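Local structure of regulatory Subunit of Protein Kinase A (cAMP-dependent) from Euglena gracilis (Euglena gracilis, 6RSX) at residues F205-G211 against L229-F235; T188-K192 against S252-S256. The protein binds cyclic AMP in two tandem cyclic nucleotide-binding domains and, as a protein kinase A regulatory subunit, probably controls a catalytic kinase subunit. All coordinates share one frame; numbering follows the deposited sequence.

Contact 1 of 2, residues F205-G211 against L229-F235; sequences FYIIIDG and LGPKDFF. With CMP (adenosine-3',5'-cyclic-monophosphate), chain C.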
loop_
_atom_site.group_PDB
_atom_site.type_symbol
_atom_site.label_atom_id
_atom_site.label_comp_id
_atom_site.label_asym_id
_atom_site.label_seq_id
_atom_site.Cartn_x
_atom_site.Cartn_y
_atom_site.Cartn_z
ATOM N N PHE A 205 -2.560 3.775 11.044
ATOM C CA PHE A 205 -3.832 4.389 10.696
ATOM C C PHE A 205 -4.853 3.270 10.535
ATOM O O PHE A 205 -4.554 2.231 9.934
ATOM C CB PHE A 205 -3.673 5.185 9.390
ATOM C CG PHE A 205 -4.951 5.734 8.851
ATOM C CD1 PHE A 205 -5.621 6.755 9.515
ATOM C CD2 PHE A 205 -5.505 5.225 7.682
ATOM C CE1 PHE A 205 -6.816 7.271 9.015
ATOM C CE2 PHE A 205 -6.692 5.739 7.175
ATOM C CZ PHE A 205 -7.346 6.766 7.824
ATOM N N TYR A 206 -6.054 3.468 11.074
ATOM C CA TYR A 206 -7.026 2.384 11.148
ATOM C C TYR A 206 -8.338 2.781 10.503
ATOM O O TYR A 206 -8.801 3.921 10.669
ATOM C CB TYR A 206 -7.293 2.010 12.618
ATOM C CG TYR A 206 -6.072 1.470 13.293
ATOM C CD1 TYR A 206 -5.131 2.344 13.849
ATOM C CD2 TYR A 206 -5.840 0.085 13.347
ATOM C CE1 TYR A 206 -3.980 1.824 14.472
ATOM C CE2 TYR A 206 -4.723 -0.424 13.959
ATOM C CZ TYR A 206 -3.802 0.455 14.518
ATOM O OH TYR A 206 -2.679 -0.041 15.120
ATOM N N ILE A 207 -8.963 1.825 9.811
ATOM C CA ILE A 207 -10.335 1.966 9.325
ATOM C C ILE A 207 -11.158 0.836 9.924
ATOM O O ILE A 207 -10.778 -0.340 9.831
ATOM C CB ILE A 207 -10.415 1.934 7.779
ATOM C CG1 ILE A 207 -9.443 2.925 7.149
ATOM C CG2 ILE A 207 -11.838 2.258 7.312
ATOM C CD1 ILE A 207 -8.153 2.260 6.696
ATOM N N ILE A 208 -12.301 1.179 10.512
ATOM C CA ILE A 208 -13.148 0.177 11.143
ATOM C C ILE A 208 -14.004 -0.516 10.088
ATOM O O ILE A 208 -14.703 0.152 9.312
ATOM C CB ILE A 208 -14.036 0.830 12.210
ATOM C CG1 ILE A 208 -13.131 1.559 13.209
ATOM C CG2 ILE A 208 -14.925 -0.237 12.846
ATOM C CD1 ILE A 208 -13.883 2.554 14.090
ATOM N N ILE A 209 -13.953 -1.845 10.069
ATOM C CA ILE A 209 -14.863 -2.631 9.237
ATOM C C ILE A 209 -16.159 -2.878 10.006
ATOM O O ILE A 209 -17.248 -2.559 9.529
ATOM C CB ILE A 209 -14.232 -3.959 8.796
ATOM C CG1 ILE A 209 -12.964 -3.678 7.981
ATOM C CG2 ILE A 209 -15.236 -4.746 7.972
ATOM C CD1 ILE A 209 -12.114 -4.915 7.760
ATOM N N ASP A 210 -16.055 -3.467 11.191
ATOM C CA ASP A 210 -17.216 -3.655 12.047
ATOM C C ASP A 210 -16.787 -3.431 13.489
ATOM O O ASP A 210 -15.603 -3.507 13.827
ATOM C CB ASP A 210 -17.854 -5.051 11.866
ATOM C CG ASP A 210 -16.866 -6.191 12.026
ATOM O OD1 ASP A 210 -16.571 -6.568 13.177
ATOM O OD2 ASP A 210 -16.403 -6.740 10.998
ATOM N N GLY A 211 -17.752 -3.125 14.337
ATOM C CA GLY A 211 -17.456 -2.865 15.723
ATOM C C GLY A 211 -17.607 -1.401 16.095
ATOM O O GLY A 211 -18.299 -0.617 15.442
ATOM N N LEU A 229 -16.780 5.880 17.507
ATOM C CA LEU A 229 -16.536 5.550 16.108
ATOM C C LEU A 229 -17.160 4.206 15.782
ATOM O O LEU A 229 -17.227 3.315 16.635
ATOM C CB LEU A 229 -15.025 5.505 15.815
ATOM C CG LEU A 229 -14.216 6.787 16.118
ATOM C CD1 LEU A 229 -12.732 6.581 15.786
ATOM C CD2 LEU A 229 -14.755 8.015 15.387
ATOM N N GLY A 230 -17.574 4.041 14.522
ATOM C CA GLY A 230 -18.147 2.788 14.093
ATOM C C GLY A 230 -17.744 2.444 12.674
ATOM O O GLY A 230 -16.803 3.016 12.119
ATOM N N PRO A 231 -18.464 1.500 12.063
ATOM C CA PRO A 231 -18.049 0.970 10.750
ATOM C C PRO A 231 -17.817 2.084 9.741
ATOM O O PRO A 231 -18.595 3.041 9.642
ATOM C CB PRO A 231 -19.220 0.060 10.348
ATOM C CG PRO A 231 -19.798 -0.400 11.628
ATOM C CD PRO A 231 -19.668 0.826 12.585
ATOM N N LYS A 232 -16.698 1.983 9.031
ATOM C CA LYS A 232 -16.230 2.872 7.980
ATOM C C LYS A 232 -15.658 4.182 8.528
ATOM O O LYS A 232 -15.151 4.980 7.737
ATOM C CB LYS A 232 -17.314 3.163 6.917
ATOM C CG LYS A 232 -17.867 1.874 6.285
ATOM C CD LYS A 232 -18.947 2.127 5.231
ATOM C CE LYS A 232 -19.155 0.897 4.339
ATOM N NZ LYS A 232 -19.108 -0.399 5.085
ATOM N N ASP A 233 -15.718 4.442 9.848
ATOM C CA ASP A 233 -14.926 5.521 10.432
ATOM C C ASP A 233 -13.459 5.106 10.530
ATOM O O ASP A 233 -13.104 3.938 10.382
ATOM C CB ASP A 233 -15.429 5.899 11.834
ATOM C CG ASP A 233 -16.834 6.472 11.820
ATOM O OD1 ASP A 233 -17.217 7.089 10.806
ATOM O OD2 ASP A 233 -17.550 6.284 12.837
ATOM N N PHE A 234 -12.601 6.084 10.818
ATOM C CA PHE A 234 -11.164 5.846 10.805
ATOM C C PHE A 234 -10.540 6.650 11.931
ATOM O O PHE A 234 -11.176 7.548 12.492
ATOM C CB PHE A 234 -10.547 6.223 9.448
ATOM C CG PHE A 234 -10.965 7.563 8.954
ATOM C CD1 PHE A 234 -10.342 8.709 9.431
ATOM C CD2 PHE A 234 -12.012 7.685 8.046
ATOM C CE1 PHE A 234 -10.738 9.966 8.990
ATOM C CE2 PHE A 234 -12.416 8.932 7.597
ATOM C CZ PHE A 234 -11.775 10.074 8.068
ATOM N N PHE A 235 -9.275 6.362 12.233
ATOM C CA PHE A 235 -8.622 7.137 13.305
ATOM C C PHE A 235 -7.122 6.895 13.224
ATOM O O PHE A 235 -6.661 5.941 12.593
ATOM C CB PHE A 235 -9.154 6.725 14.687
ATOM C CG PHE A 235 -8.978 5.268 15.011
ATOM C CD1 PHE A 235 -9.966 4.324 14.646
ATOM C CD2 PHE A 235 -7.848 4.810 15.681
ATOM C CE1 PHE A 235 -9.819 2.948 14.931
ATOM C CE2 PHE A 235 -7.703 3.449 15.999
ATOM C CZ PHE A 235 -8.684 2.506 15.603
HETATM P P CMP C . -4.525 10.614 16.491
HETATM O O1P CMP C . -3.300 10.029 15.577
HETATM O O2P CMP C . -4.245 11.856 17.242
HETATM O "O5'" CMP C . -4.855 9.511 17.595
HETATM C "C5'" CMP C . -6.134 9.530 18.240
HETATM C "C4'" CMP C . -7.184 9.743 17.182
HETATM O "O4'" CMP C . -8.532 9.880 17.660
HETATM C "C3'" CMP C . -7.038 10.959 16.307
HETATM O "O3'" CMP C . -5.855 10.937 15.510
HETATM C "C2'" CMP C . -8.341 10.925 15.524
HETATM O "O2'" CMP C . -8.205 9.982 14.442
HETATM C "C1'" CMP C . -9.308 10.306 16.561
HETATM N N9 CMP C . -10.379 11.209 16.994
HETATM C C8 CMP C . -11.685 10.934 16.910
HETATM N N7 CMP C . -12.349 11.977 17.399
HETATM C C5 CMP C . -11.435 12.873 17.809
HETATM C C6 CMP C . -11.601 14.106 18.389
HETATM N N6 CMP C . -12.791 14.827 18.739
HETATM N N1 CMP C . -10.551 14.844 18.696
HETATM C C2 CMP C . -9.305 14.360 18.444
HETATM N N3 CMP C . -9.131 13.131 17.853
HETATM C C4 CMP C . -10.214 12.409 17.563
#
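One face of the F235 ring carries Y206 CB, a CH-pi contact 3.6 Å from the ring centroid, while I208 CG1 lies at the edge, near the ring plane. The F235 and Y206 rings are nearly parallel but slid apart, barely overlapping. With chi1 at 58°, CG of F235 sits between its own backbone N and carbonyl carbon, which brings the ring back against Y206 CB. The F205 and F234 rings meet obliquely, planes at 46°, with F205 CZ 3.6 Å from F234 CB; L277 of helix 274-280 touches both. Antiparallel bonding joins the strands: Y206 and F235 form a hydrogen-bonded pair, F235 N reaching Y206 O at 2.9 Å, and I207 and F234 the next, non-hydrogen-bonded one. Further along, I208 N meets D233 O at 2.9 Å almost straight, and K232 N returns to I208 O from the type II turn G230-D233. D233 OD2 accepts G230 N at 2.8 Å, a short carboxylate suited to bracing a turn. Branched, aliphatic I208 suits its place, CD1 crossing L229 CB at 3.6 Å. In this beta-roll domain F235 CA approaches O2' of cyclic AMP at 3.1 Å; apolar packing and backbone bonds probably help hold this pocket residue in place.

Contact 2 of 2, residues T188-K192 against S252-S256; sequences TFKDK and SEGVS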
loop_
_atom_site.group_PDB
_atom_site.type_symbol
_atom_site.label_atom_id
_atom_site.label_comp_id
_atom_site.label_asym_id
_atom_site.label_seq_id
_atom_site.Cartn_x
_atom_site.Cartn_y
_atom_site.Cartn_z
ATOM N N THR A 188 -7.796 -7.470 14.566
ATOM C CA THR A 188 -8.956 -7.782 15.392
ATOM C C THR A 188 -8.695 -7.266 16.798
ATOM O O THR A 188 -7.582 -7.398 17.314
ATOM C CB THR A 188 -9.230 -9.288 15.431
ATOM O OG1 THR A 188 -9.488 -9.761 14.101
ATOM C CG2 THR A 188 -10.438 -9.612 16.318
ATOM N N PHE A 189 -9.716 -6.655 17.402
ATOM C CA PHE A 189 -9.573 -6.048 18.725
ATOM C C PHE A 189 -10.670 -6.538 19.655
ATOM O O PHE A 189 -11.851 -6.527 19.290
ATOM C CB PHE A 189 -9.596 -4.529 18.617
ATOM C CG PHE A 189 -8.435 -3.979 17.849
ATOM C CD1 PHE A 189 -7.161 -4.020 18.377
ATOM C CD2 PHE A 189 -8.622 -3.427 16.592
ATOM C CE1 PHE A 189 -6.086 -3.528 17.674
ATOM C CE2 PHE A 189 -7.538 -2.917 15.879
ATOM C CZ PHE A 189 -6.272 -2.980 16.417
ATOM N N LYS A 190 -10.271 -6.973 20.848
ATOM C CA LYS A 190 -11.195 -7.478 21.850
ATOM C C LYS A 190 -11.746 -6.334 22.700
ATOM O O LYS A 190 -11.207 -5.225 22.727
ATOM C CB LYS A 190 -10.496 -8.503 22.740
ATOM C CG LYS A 190 -9.301 -7.915 23.462
ATOM C CD LYS A 190 -8.652 -8.892 24.435
ATOM C CE LYS A 190 -7.505 -8.212 25.188
ATOM N NZ LYS A 190 -6.897 -9.062 26.254
ATOM N N ASP A 191 -12.841 -6.616 23.396
ATOM C CA ASP A 191 -13.439 -5.611 24.270
ATOM C C ASP A 191 -12.389 -4.986 25.186
ATOM O O ASP A 191 -11.566 -5.686 25.783
ATOM C CB ASP A 191 -14.564 -6.241 25.096
ATOM C CG ASP A 191 -15.326 -5.211 25.936
ATOM O OD1 ASP A 191 -15.589 -4.103 25.417
ATOM O OD2 ASP A 191 -15.682 -5.517 27.101
ATOM N N LYS A 192 -12.414 -3.656 25.269
ATOM C CA LYS A 192 -11.557 -2.828 26.121
ATOM C C LYS A 192 -10.102 -2.780 25.664
ATOM O O LYS A 192 -9.261 -2.193 26.362
ATOM C CB LYS A 192 -11.596 -3.275 27.592
ATOM C CG LYS A 192 -12.654 -2.567 28.420
ATOM C CD LYS A 192 -14.043 -3.100 28.142
ATOM C CE LYS A 192 -14.964 -2.851 29.334
ATOM N NZ LYS A 192 -16.221 -3.648 29.236
ATOM N N SER A 252 -11.297 -0.368 21.833
ATOM C CA SER A 252 -12.399 -1.144 21.290
ATOM C C SER A 252 -13.490 -1.311 22.343
ATOM O O SER A 252 -13.213 -1.459 23.538
ATOM C CB SER A 252 -11.898 -2.512 20.800
ATOM O OG SER A 252 -12.911 -3.185 20.061
ATOM N N GLU A 253 -14.741 -1.242 21.897
ATOM C CA GLU A 253 -15.910 -1.471 22.742
ATOM C C GLU A 253 -16.566 -2.720 22.174
ATOM O O GLU A 253 -17.198 -2.673 21.111
ATOM C CB GLU A 253 -16.845 -0.259 22.741
ATOM C CG GLU A 253 -18.103 -0.436 23.585
ATOM C CD GLU A 253 -17.926 0.035 25.027
ATOM O OE1 GLU A 253 -17.005 -0.453 25.728
ATOM O OE2 GLU A 253 -18.709 0.907 25.457
ATOM N N GLY A 254 -16.394 -3.838 22.863
ATOM C CA GLY A 254 -16.710 -5.108 22.256
ATOM C C GLY A 254 -15.638 -5.459 21.248
ATOM O O GLY A 254 -14.598 -4.812 21.169
ATOM N N VAL A 255 -15.909 -6.507 20.465
ATOM C CA VAL A 255 -14.974 -6.960 19.442
ATOM C C VAL A 255 -15.110 -6.075 18.209
ATOM O O VAL A 255 -16.223 -5.754 17.770
ATOM C CB VAL A 255 -15.221 -8.435 19.100
ATOM C CG1 VAL A 255 -14.372 -8.850 17.900
ATOM C CG2 VAL A 255 -14.906 -9.291 20.315
ATOM N N SER A 256 -13.976 -5.665 17.658
ATOM C CA SER A 256 -13.951 -4.824 16.475
ATOM C C SER A 256 -12.982 -5.418 15.470
ATOM O O SER A 256 -11.944 -5.974 15.846
ATOM C CB SER A 256 -13.520 -3.396 16.807
ATOM O OG SER A 256 -14.506 -2.785 17.608
#
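F189 and S256 form an antiparallel hydrogen-bonded pair where the edge strand of the cyclic nucleotide-binding beta roll meets the corner S252-S256. F189 N gives to S256 O, and S256 N returns to F189 O at 2.8 Å. F189 and S252, with the largest buried surfaces here, meet through their CB atoms at 3.8 Å; the phenyl ring then leads away, an apolar group suited to lying against M213 and C258. S252 CB lies 3.4 Å from K190 O, and serine suits the place because its short hydroxyl works inside the corner, giving to G254 O and accepting from S256 OG. D191 ties down the outer end. Its CG is turned anti to the backbone N (chi1 -174°), which brings OD1 to G254 N; the amide arrives on the anti side, 34° out of the carboxylate plane. Glycine suits position 254, where phi is positive. K192 N bonds S252 O from above the carbonyl plane. An asparagine in place of D191 would probably leave the ammonium of K192 without its charged mate. E253 OE1 lies 3.9 Å from D191 OD1, a like-charge approach probably offset by that ammonium: K192 NZ closes a 2.9 Å salt bridge on the syn side of D191 OD2.

How the contacts relate
Both contacts belong to the second cyclic nucleotide-binding domain and share one antiparallel sheet, in the order 185-189, 256-262, 204-208, 234-235, so they grip its two outermost strands. Contact 1 is partly buried, borders the cyclic AMP pocket and adds aromatic and aliphatic packing to its backbone bonds; contact 2 lies at the surface and is joined by backbone bonds and one carboxylate, while the lysine and the serine hydroxyls brace each segment from within. The F189 side chain is about 13 Å from the nucleotide, whereas F235 touches it. Their centres are 12 Å apart, yet they meet directly: Y206 CE2 packs on F189 CZ at 3.9 Å. M213 touches side chains of both.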